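Local coordinates for protein splicing factor U2AF 35 kDa subunit (Homo sapiens, PDB 1JMT) that helps select the 3' splice site in pre-mRNA splicing as the small subunit of the U2AF heterodimer, this fragment being its RNA recognition motif domain bound to a U2AF65 peptide, at residues I4-I9 against G69-K74; N8-P13 against Q33-E38; E53-N58 against K74-E79. The protein carries 1 engineered substitution. All coordinates share one frame; numbering follows the deposited sequence.

Interaction 1: I4-I9 against G69-K74; sequences IALLNI and GNVYVK
The two central strands of the RRM sheet, 3-11 and 68-75, meet here as antiparallel neighbours, with Ile4 opposite Val73, Ala5 opposite Tyr72 and Leu6 opposite Val71. In canonical RRMs these strands carry the RNP2 and RNP1 sequences. Ile4 and Val73 bond to each other through both backbone N-H and C=O groups, and so do Leu6 and Val71; the tightest of these bonds runs from Leu6 N to Val71 O (2.8 Å). On the helix-facing side the paired side chains lie alongside and point the same way, Ile4 CG1 against Val73 CB at 3.8 Å. Ile4 also reaches helix 78-88, while Val71 and Val73 pack on helix 22-51. Ile9 CG2 presses on Val71 CG2 at 3.4 Å, closer than usual for two methyl groups. On the other face, Ala5 CB sits 3.6 Å from CE2 of the Tyr72 ring, approaching it obliquely. Where strand 3-11 turns its corner, the Asn70 amide takes over from the backbone pairing. Its CG lies anti to the carbonyl carbon (chi1 -66°), beside the backbone N, and OD1 accepts a nearly straight bond from Asn8 N (2.7 Å, 172°). The two asparagine amides run side by side with planes 21° apart, and Asn8 ND2 adds a weak, bent second bond to the same OD1 at 2.9 Å.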
loop_
_atom_site.group_PDB
_atom_site.type_symbol
_atom_site.label_atom_id
_atom_site.label_comp_id
_atom_site.label_asym_id
_atom_site.label_seq_id
_atom_site.Cartn_x
_atom_site.Cartn_y
_atom_site.Cartn_z
ATOM N N ILE A 4 11.359 1.393 0.409
ATOM C CA ILE A 4 10.366 1.962 1.309
ATOM C C ILE A 4 9.364 0.853 1.643
ATOM O O ILE A 4 9.244 -0.124 0.904
ATOM C CB ILE A 4 9.596 3.139 0.660
ATOM C CG1 ILE A 4 8.647 2.623 -0.431
ATOM C CG2 ILE A 4 10.581 4.137 0.065
ATOM C CD1 ILE A 4 7.705 3.694 -0.976
ATOM N N ALA A 5 8.665 1.003 2.760
ATOM C CA ALA A 5 7.664 0.032 3.180
ATOM C C ALA A 5 6.348 0.733 3.472
ATOM O O ALA A 5 6.325 1.747 4.164
ATOM C CB ALA A 5 8.137 -0.700 4.432
ATOM N N LEU A 6 5.260 0.197 2.929
ATOM C CA LEU A 6 3.929 0.737 3.168
ATOM C C LEU A 6 3.327 -0.306 4.105
ATOM O O LEU A 6 2.997 -1.422 3.695
ATOM C CB LEU A 6 3.158 0.845 1.854
ATOM C CG LEU A 6 3.866 1.694 0.788
ATOM C CD1 LEU A 6 2.985 1.784 -0.444
ATOM C CD2 LEU A 6 4.157 3.092 1.333
ATOM N N LEU A 7 3.220 0.065 5.377
ATOM C CA LEU A 7 2.758 -0.837 6.421
ATOM C C LEU A 7 1.285 -1.210 6.454
ATOM O O LEU A 7 0.400 -0.349 6.503
ATOM C CB LEU A 7 3.184 -0.284 7.786
ATOM C CG LEU A 7 4.677 0.082 7.845
ATOM C CD1 LEU A 7 5.007 0.717 9.183
ATOM C CD2 LEU A 7 5.523 -1.164 7.617
ATOM N N ASN A 8 1.050 -2.518 6.421
ATOM C CA ASN A 8 -0.280 -3.096 6.472
ATOM C C ASN A 8 -1.250 -2.422 5.519
ATOM O O ASN A 8 -2.435 -2.299 5.808
ATOM C CB ASN A 8 -0.822 -3.010 7.899
ATOM C CG ASN A 8 -0.032 -3.859 8.881
ATOM O OD1 ASN A 8 -0.270 -3.798 10.083
ATOM N ND2 ASN A 8 0.906 -4.658 8.374
ATOM N N ILE A 9 -0.750 -1.997 4.370
ATOM C CA ILE A 9 -1.606 -1.330 3.408
ATOM C C ILE A 9 -2.509 -2.316 2.652
ATOM O O ILE A 9 -3.610 -1.958 2.244
ATOM C CB ILE A 9 -0.760 -0.514 2.413
ATOM C CG1 ILE A 9 -1.660 0.473 1.661
ATOM C CG2 ILE A 9 -0.011 -1.463 1.472
ATOM C CD1 ILE A 9 -0.897 1.533 0.901
ATOM N N GLY A 69 -1.023 -7.323 4.688
ATOM C CA GLY A 69 0.324 -7.377 4.173
ATOM C C GLY A 69 0.957 -6.025 3.927
ATOM O O GLY A 69 0.273 -5.027 3.695
ATOM N N ASN A 70 2.278 -5.995 4.004
ATOM C CA ASN A 70 3.010 -4.779 3.738
ATOM C C ASN A 70 3.354 -4.769 2.264
ATOM O O ASN A 70 3.268 -5.791 1.568
ATOM C CB ASN A 70 4.330 -4.730 4.504
ATOM C CG ASN A 70 4.143 -4.661 5.992
ATOM O OD1 ASN A 70 3.106 -4.220 6.484
ATOM N ND2 ASN A 70 5.165 -5.077 6.725
ATOM N N VAL A 71 3.756 -3.600 1.795
ATOM C CA VAL A 71 4.187 -3.452 0.428
ATOM C C VAL A 71 5.604 -2.909 0.520
ATOM O O VAL A 71 5.883 -2.030 1.337
ATOM C CB VAL A 71 3.297 -2.462 -0.353
ATOM C CG1 VAL A 71 3.999 -2.035 -1.661
ATOM C CG2 VAL A 71 1.971 -3.128 -0.671
ATOM N N TYR A 72 6.506 -3.467 -0.278
ATOM C CA TYR A 72 7.876 -2.987 -0.306
ATOM C C TYR A 72 8.160 -2.565 -1.724
ATOM O O TYR A 72 7.855 -3.292 -2.662
ATOM C CB TYR A 72 8.862 -4.067 0.122
ATOM C CG TYR A 72 8.765 -4.399 1.581
ATOM C CD1 TYR A 72 7.887 -5.379 2.031
ATOM C CD2 TYR A 72 9.522 -3.700 2.525
ATOM C CE1 TYR A 72 7.761 -5.660 3.381
ATOM C CE2 TYR A 72 9.401 -3.972 3.883
ATOM C CZ TYR A 72 8.518 -4.954 4.301
ATOM O OH TYR A 72 8.380 -5.233 5.639
ATOM N N VAL A 73 8.732 -1.378 -1.871
ATOM C CA VAL A 73 9.056 -0.840 -3.178
ATOM C C VAL A 73 10.516 -0.416 -3.195
ATOM O O VAL A 73 10.932 0.421 -2.402
ATOM C CB VAL A 73 8.186 0.391 -3.497
ATOM C CG1 VAL A 73 8.483 0.898 -4.907
ATOM C CG2 VAL A 73 6.722 0.039 -3.331
ATOM N N LYS A 74 11.297 -1.001 -4.090
ATOM C CA LYS A 74 12.700 -0.636 -4.178
ATOM C C LYS A 74 12.842 0.277 -5.384
ATOM O O LYS A 74 12.672 -0.158 -6.527
ATOM C CB LYS A 74 13.580 -1.883 -4.345
ATOM C CG LYS A 74 15.084 -1.584 -4.306
ATOM C CD LYS A 74 15.898 -2.847 -4.526
ATOM C CE LYS A 74 17.378 -2.605 -4.298
ATOM N NZ LYS A 74 18.156 -3.874 -4.406
#

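Interaction 2: N8-P13 against Q33-E38; sequences NIYRNP and QEHYDE
Tyr10 reaches from strand 3-11 to helix 22-51 and places its phenol between His35 and Tyr36, two successive residues of the helix. The backbones stay well apart, with the axes of the short segments 10.7 Å from one another, and the three aromatic side chains span the gap. Tyr10 points toward the helix with its CG anti to the backbone N (chi1 -173°). Its side chain and that of His35 slide past each other in opposite directions. Their rings meet rim to rim, neither over the other's face, with CE1 of Tyr10 3.9 Å from CE1 of His35. ND1 of His35 donates a hydrogen bond to Tyr10 OH (3.2 Å), which lies almost exactly in the imidazole plane; this helps fix the rotation of the imidazole. Tyr36 crosses Tyr10 at about a right angle, and its edge is turned to the Tyr10 face in a T-shaped stack with ring centroids 6.0 Å apart and planes at 84°. The nearest carbons of this stack are Tyr36 CD1 and Tyr10 CZ, at 4.2 Å, while Tyr10 OH lies 3.5 Å from Tyr36 CA, close against the helix backbone. Phe39 meets the Tyr10 ring as well, and Tyr36 OH bonds to the Val59 carbonyl, tying the helix to strand 54-59. His35 also packs on an aromatic side chain of the bound peptide, and Glu38 forms a salt bridge with a basic side chain of that peptide. This aromatic cluster thus joins the sheet to the long first helix of the RRM, beside the peptide site of a U2AF homology motif.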
loop_
_atom_site.group_PDB
_atom_site.type_symbol
_atom_site.label_atom_id
_atom_site.label_comp_id
_atom_site.label_asym_id
_atom_site.label_seq_id
_atom_site.Cartn_x
_atom_site.Cartn_y
_atom_site.Cartn_z
ATOM N N ASN A 8 1.050 -2.518 6.421
ATOM C CA ASN A 8 -0.280 -3.096 6.472
ATOM C C ASN A 8 -1.250 -2.422 5.519
ATOM O O ASN A 8 -2.435 -2.299 5.808
ATOM C CB ASN A 8 -0.822 -3.010 7.899
ATOM C CG ASN A 8 -0.032 -3.859 8.881
ATOM O OD1 ASN A 8 -0.270 -3.798 10.083
ATOM N ND2 ASN A 8 0.906 -4.658 8.374
ATOM N N ILE A 9 -0.750 -1.997 4.370
ATOM C CA ILE A 9 -1.606 -1.330 3.408
ATOM C C ILE A 9 -2.509 -2.316 2.652
ATOM O O ILE A 9 -3.610 -1.958 2.244
ATOM C CB ILE A 9 -0.760 -0.514 2.413
ATOM C CG1 ILE A 9 -1.660 0.473 1.661
ATOM C CG2 ILE A 9 -0.011 -1.463 1.472
ATOM C CD1 ILE A 9 -0.897 1.533 0.901
ATOM N N TYR A 10 -2.054 -3.555 2.486
ATOM C CA TYR A 10 -2.841 -4.551 1.772
ATOM C C TYR A 10 -3.805 -5.285 2.692
ATOM O O TYR A 10 -3.401 -6.148 3.466
ATOM C CB TYR A 10 -1.934 -5.574 1.090
ATOM C CG TYR A 10 -2.684 -6.530 0.187
ATOM C CD1 TYR A 10 -3.422 -6.058 -0.897
ATOM C CD2 TYR A 10 -2.667 -7.903 0.419
ATOM C CE1 TYR A 10 -4.125 -6.926 -1.727
ATOM C CE2 TYR A 10 -3.368 -8.784 -0.404
ATOM C CZ TYR A 10 -4.094 -8.288 -1.477
ATOM O OH TYR A 10 -4.787 -9.153 -2.297
ATOM N N ARG A 11 -5.082 -4.937 2.596
ATOM C CA ARG A 11 -6.118 -5.559 3.413
ATOM C C ARG A 11 -6.973 -6.521 2.613
ATOM O O ARG A 11 -7.086 -6.396 1.394
ATOM C CB ARG A 11 -7.010 -4.486 4.047
ATOM C CG ARG A 11 -6.459 -3.858 5.312
ATOM C CD ARG A 11 -5.063 -4.349 5.654
ATOM N NE ARG A 11 -4.660 -3.947 6.995
ATOM C CZ ARG A 11 -4.737 -2.700 7.450
ATOM N NH1 ARG A 11 -5.203 -1.720 6.678
ATOM N NH2 ARG A 11 -4.347 -2.423 8.684
ATOM N N ASN A 12 -7.578 -7.477 3.308
ATOM C CA ASN A 12 -8.425 -8.457 2.648
ATOM C C ASN A 12 -9.228 -9.336 3.623
ATOM O O ASN A 12 -8.962 -10.530 3.743
ATOM C CB ASN A 12 -7.559 -9.334 1.740
ATOM C CG ASN A 12 -8.361 -10.020 0.659
ATOM O OD1 ASN A 12 -9.531 -9.708 0.444
ATOM N ND2 ASN A 12 -7.726 -10.946 -0.049
ATOM N N PRO A 13 -10.200 -8.747 4.348
ATOM C CA PRO A 13 -11.069 -9.424 5.319
ATOM C C PRO A 13 -11.802 -10.735 4.972
ATOM O O PRO A 13 -11.294 -11.802 5.299
ATOM C CB PRO A 13 -12.000 -8.302 5.749
ATOM C CG PRO A 13 -11.009 -7.208 5.951
ATOM C CD PRO A 13 -10.153 -7.306 4.669
ATOM N N GLN A 33 -6.254 -13.867 -6.331
ATOM C CA GLN A 33 -5.166 -13.593 -7.260
ATOM C C GLN A 33 -5.444 -12.363 -8.115
ATOM O O GLN A 33 -4.557 -11.538 -8.319
ATOM C CB GLN A 33 -4.927 -14.799 -8.175
ATOM C CG GLN A 33 -3.719 -14.646 -9.091
ATOM C CD GLN A 33 -2.415 -14.486 -8.318
ATOM O OE1 GLN A 33 -2.029 -15.360 -7.542
ATOM N NE2 GLN A 33 -1.736 -13.366 -8.526
ATOM N N GLU A 34 -6.671 -12.250 -8.619
ATOM C CA GLU A 34 -7.059 -11.112 -9.452
ATOM C C GLU A 34 -7.120 -9.826 -8.627
ATOM O O GLU A 34 -6.800 -8.743 -9.118
ATOM C CB GLU A 34 -8.420 -11.371 -10.109
ATOM C CG GLU A 34 -8.500 -12.704 -10.861
ATOM C CD GLU A 34 -9.778 -12.859 -11.672
ATOM O OE1 GLU A 34 -10.856 -12.467 -11.179
ATOM O OE2 GLU A 34 -9.700 -13.385 -12.803
ATOM N N HIS A 35 -7.540 -9.953 -7.374
ATOM C CA HIS A 35 -7.633 -8.806 -6.484
ATOM C C HIS A 35 -6.212 -8.378 -6.121
ATOM O O HIS A 35 -5.928 -7.192 -5.971
ATOM C CB HIS A 35 -8.434 -9.187 -5.234
ATOM C CG HIS A 35 -8.547 -8.091 -4.217
ATOM N ND1 HIS A 35 -7.603 -7.886 -3.234
ATOM C CD2 HIS A 35 -9.500 -7.148 -4.028
ATOM C CE1 HIS A 35 -7.972 -6.865 -2.477
ATOM N NE2 HIS A 35 -9.119 -6.401 -2.938
ATOM N N TYR A 36 -5.319 -9.356 -6.007
ATOM C CA TYR A 36 -3.920 -9.103 -5.687
ATOM C C TYR A 36 -3.244 -8.378 -6.846
ATOM O O TYR A 36 -2.534 -7.387 -6.648
ATOM C CB TYR A 36 -3.198 -10.427 -5.423
ATOM C CG TYR A 36 -1.713 -10.293 -5.182
ATOM C CD1 TYR A 36 -1.212 -10.134 -3.891
ATOM C CD2 TYR A 36 -0.804 -10.316 -6.244
ATOM C CE1 TYR A 36 0.157 -10.002 -3.658
ATOM C CE2 TYR A 36 0.571 -10.180 -6.025
ATOM C CZ TYR A 36 1.040 -10.023 -4.725
ATOM O OH TYR A 36 2.379 -9.879 -4.480
ATOM N N ASP A 37 -3.461 -8.877 -8.058
ATOM C CA ASP A 37 -2.862 -8.272 -9.242
ATOM C C ASP A 37 -3.401 -6.864 -9.494
ATOM O O ASP A 37 -2.660 -5.980 -9.923
ATOM C CB ASP A 37 -3.095 -9.149 -10.479
ATOM C CG ASP A 37 -2.461 -10.522 -10.351
ATOM O OD1 ASP A 37 -1.422 -10.652 -9.667
ATOM O OD2 ASP A 37 -2.997 -11.477 -10.950
ATOM N N GLU A 38 -4.689 -6.660 -9.234
ATOM C CA GLU A 38 -5.300 -5.348 -9.417
ATOM C C GLU A 38 -4.652 -4.367 -8.437
ATOM O O GLU A 38 -4.313 -3.237 -8.792
ATOM C CB GLU A 38 -6.804 -5.414 -9.140
ATOM C CG GLU A 38 -7.487 -4.044 -9.106
ATOM C CD GLU A 38 -8.968 -4.118 -8.755
ATOM O OE1 GLU A 38 -9.304 -4.588 -7.647
ATOM O OE2 GLU A 38 -9.800 -3.701 -9.590
#

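Interaction 3: E53-N58 against K74-E79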
loop_
_atom_site.group_PDB
_atom_site.type_symbol
_atom_site.label_atom_id
_atom_site.label_comp_id
_atom_site.label_asym_id
_atom_site.label_seq_id
_atom_site.Cartn_x
_atom_site.Cartn_y
_atom_site.Cartn_z
ATOM N N GLU A 53 11.309 5.628 -10.836
ATOM C CA GLU A 53 11.542 4.296 -11.368
ATOM C C GLU A 53 11.630 3.213 -10.302
ATOM O O GLU A 53 12.414 3.303 -9.355
ATOM C CB GLU A 53 12.816 4.309 -12.221
ATOM C CG GLU A 53 13.184 2.977 -12.842
ATOM C CD GLU A 53 14.170 3.132 -13.989
ATOM O OE1 GLU A 53 14.823 2.128 -14.350
ATOM O OE2 GLU A 53 14.281 4.253 -14.535
ATOM N N VAL A 54 10.810 2.180 -10.463
ATOM C CA VAL A 54 10.805 1.075 -9.520
ATOM C C VAL A 54 11.685 -0.075 -10.013
ATOM O O VAL A 54 11.540 -0.557 -11.134
ATOM C CB VAL A 54 9.381 0.550 -9.288
ATOM C CG1 VAL A 54 9.426 -0.696 -8.418
ATOM C CG2 VAL A 54 8.531 1.633 -8.621
ATOM N N GLU A 55 12.598 -0.506 -9.157
ATOM C CA GLU A 55 13.503 -1.598 -9.477
ATOM C C GLU A 55 12.818 -2.917 -9.135
ATOM O O GLU A 55 12.766 -3.835 -9.949
ATOM C CB GLU A 55 14.779 -1.433 -8.660
ATOM C CG GLU A 55 15.908 -2.366 -9.013
ATOM C CD GLU A 55 17.221 -1.858 -8.459
ATOM O OE1 GLU A 55 17.644 -0.761 -8.883
ATOM O OE2 GLU A 55 17.819 -2.539 -7.597
ATOM N N GLU A 56 12.278 -2.989 -7.924
ATOM C CA GLU A 56 11.584 -4.180 -7.445
ATOM C C GLU A 56 10.435 -3.777 -6.538
ATOM O O GLU A 56 10.509 -2.763 -5.849
ATOM C CB GLU A 56 12.513 -5.063 -6.616
ATOM C CG GLU A 56 13.594 -5.787 -7.363
ATOM C CD GLU A 56 14.445 -6.601 -6.416
ATOM O OE1 GLU A 56 13.926 -7.592 -5.852
ATOM O OE2 GLU A 56 15.626 -6.239 -6.220
ATOM N N MET A 57 9.387 -4.591 -6.530
ATOM C CA MET A 57 8.240 -4.340 -5.678
ATOM C C MET A 57 7.559 -5.650 -5.324
ATOM O O MET A 57 7.501 -6.572 -6.137
ATOM C CB MET A 57 7.228 -3.419 -6.363
ATOM C CG MET A 57 6.032 -3.113 -5.482
ATOM S SD MET A 57 4.799 -2.041 -6.248
ATOM C CE MET A 57 3.298 -2.861 -5.748
ATOM N N ASN A 58 7.043 -5.729 -4.104
ATOM C CA ASN A 58 6.351 -6.927 -3.665
ATOM C C ASN A 58 5.287 -6.609 -2.625
ATOM O O ASN A 58 5.450 -5.709 -1.799
ATOM C CB ASN A 58 7.352 -7.929 -3.088
ATOM C CG ASN A 58 6.693 -9.230 -2.663
ATOM O OD1 ASN A 58 5.895 -9.811 -3.411
ATOM N ND2 ASN A 58 7.023 -9.696 -1.463
ATOM N N LYS A 74 11.297 -1.001 -4.090
ATOM C CA LYS A 74 12.700 -0.636 -4.178
ATOM C C LYS A 74 12.842 0.277 -5.384
ATOM O O LYS A 74 12.672 -0.158 -6.527
ATOM C CB LYS A 74 13.580 -1.883 -4.345
ATOM C CG LYS A 74 15.084 -1.584 -4.306
ATOM C CD LYS A 74 15.898 -2.847 -4.526
ATOM C CE LYS A 74 17.378 -2.605 -4.298
ATOM N NZ LYS A 74 18.156 -3.874 -4.406
ATOM N N PHE A 75 13.106 1.552 -5.120
ATOM C CA PHE A 75 13.279 2.520 -6.187
ATOM C C PHE A 75 14.714 2.449 -6.681
ATOM O O PHE A 75 15.630 2.114 -5.925
ATOM C CB PHE A 75 12.983 3.942 -5.696
ATOM C CG PHE A 75 11.523 4.211 -5.439
ATOM C CD1 PHE A 75 10.983 4.056 -4.164
ATOM C CD2 PHE A 75 10.684 4.607 -6.479
ATOM C CE1 PHE A 75 9.624 4.297 -3.931
ATOM C CE2 PHE A 75 9.324 4.848 -6.254
ATOM C CZ PHE A 75 8.797 4.691 -4.976
ATOM N N ARG A 76 14.909 2.762 -7.955
ATOM C CA ARG A 76 16.243 2.744 -8.529
ATOM C C ARG A 76 17.095 3.828 -7.872
ATOM O O ARG A 76 18.307 3.677 -7.731
ATOM C CB ARG A 76 16.162 2.986 -10.033
ATOM C CG ARG A 76 17.506 2.980 -10.729
ATOM C CD ARG A 76 17.335 2.995 -12.236
ATOM N NE ARG A 76 18.618 2.939 -12.925
ATOM C CZ ARG A 76 18.753 2.771 -14.235
ATOM N NH1 ARG A 76 17.679 2.640 -15.003
ATOM N NH2 ARG A 76 19.965 2.735 -14.776
ATOM N N ARG A 77 16.446 4.911 -7.455
ATOM C CA ARG A 77 17.132 6.035 -6.830
ATOM C C ARG A 77 16.800 6.268 -5.367
ATOM O O ARG A 77 15.638 6.405 -4.996
ATOM C CB ARG A 77 16.836 7.317 -7.601
ATOM C CG ARG A 77 17.392 7.325 -8.973
ATOM C CD ARG A 77 17.055 8.598 -9.716
ATOM N NE ARG A 77 17.579 8.579 -11.074
ATOM C CZ ARG A 77 17.823 7.471 -11.764
ATOM N NH1 ARG A 77 17.604 6.272 -11.244
ATOM N NH2 ARG A 77 18.288 7.567 -12.984
ATOM N N GLU A 78 17.839 6.334 -4.543
ATOM C CA GLU A 78 17.674 6.561 -3.118
ATOM C C GLU A 78 16.880 7.848 -2.895
ATOM O O GLU A 78 16.086 7.944 -1.960
ATOM C CB GLU A 78 19.051 6.653 -2.453
ATOM C CG GLU A 78 19.032 6.763 -0.936
ATOM C CD GLU A 78 20.420 6.609 -0.328
ATOM O OE1 GLU A 78 21.346 7.330 -0.760
ATOM O OE2 GLU A 78 20.584 5.767 0.583
ATOM N N GLU A 79 17.089 8.829 -3.770
ATOM C CA GLU A 79 16.401 10.115 -3.679
ATOM C C GLU A 79 14.888 9.966 -3.797
ATOM O O GLU A 79 14.140 10.520 -2.992
ATOM C CB GLU A 79 16.892 11.049 -4.785
ATOM C CG GLU A 79 18.381 11.342 -4.744
ATOM C CD GLU A 79 18.937 11.666 -6.117
ATOM O OE1 GLU A 79 19.638 10.810 -6.692
ATOM O OE2 GLU A 79 18.656 12.770 -6.629
HETATM O O HOH W 1 13.993 5.410 -8.228
#
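Lys74 O is gripped by two successive backbone N-H groups, those of Glu55 (2.7 Å) and Glu56 (3.2 Å). The first arrives nearly along the C=O axis, the second in the carbonyl plane on a lone pair, so that both residues face Lys74 and strand 54-59 gains one residue over its partner. Lys74 N returns a short bond to Glu56 O at 2.6 Å. The bulge also brings two carboxylates to one ammonium group: the fully extended Lys74 side chain runs alongside those of Glu55 and Glu56, which point the same way. Its NZ forms a salt bridge with Glu55 OE2 at 3.5 Å and a long one with Glu56 OE2 at 3.9 Å. An alanine here would keep the backbone bonds but would probably leave the neighbouring carboxylates of Glu55 and Glu56 without the positive charge they share, their side chains freer to turn. Beyond the bulge, Arg76 N binds Glu53 O (2.9 Å), and a water that donates to this same oxygen accepts from Arg77 N, just before helix 78-88. The side chains of Glu53 and Arg76 lie side by side, and NH1 of Arg76 makes a salt bridge to Glu53 OE1 at 3.0 Å. The carboxylate and guanidinium planes stand 82° apart: OE1 lies near the guanidinium plane, whereas NH1 comes from above the carboxylate. Phe75 instead turns into the core against helix 78-88, its CE2 4.1 Å from Val54 CG2. The pairing of Glu55 and Glu56 with Lys74 is a classic beta bulge, at the open end of the hairpin formed by strands 54-59 and 68-75, the second and third strands of the RRM fold.

The three contacts span one RRM domain. Interactions 1 and 2 share strand 3-11, with Asn8 and Ile9 common to both, and interactions 1 and 3 share strand 68-75 through Lys74. Interaction 1 lies near the middle of the chain, its centre about 12 Å from the centre of each of the others; the centres of interactions 2 and 3 are about 21 Å apart, on opposite sides of the chain's centre. Along the sequence, interaction 2 closes before interaction 3 opens, while the segments of interactions 1 and 3 alternate. The central strand pair therefore connects the peptide-binding side, where Tyr10 meets helix 22-51, to the charged open end of the hairpin leading into helix 78-88.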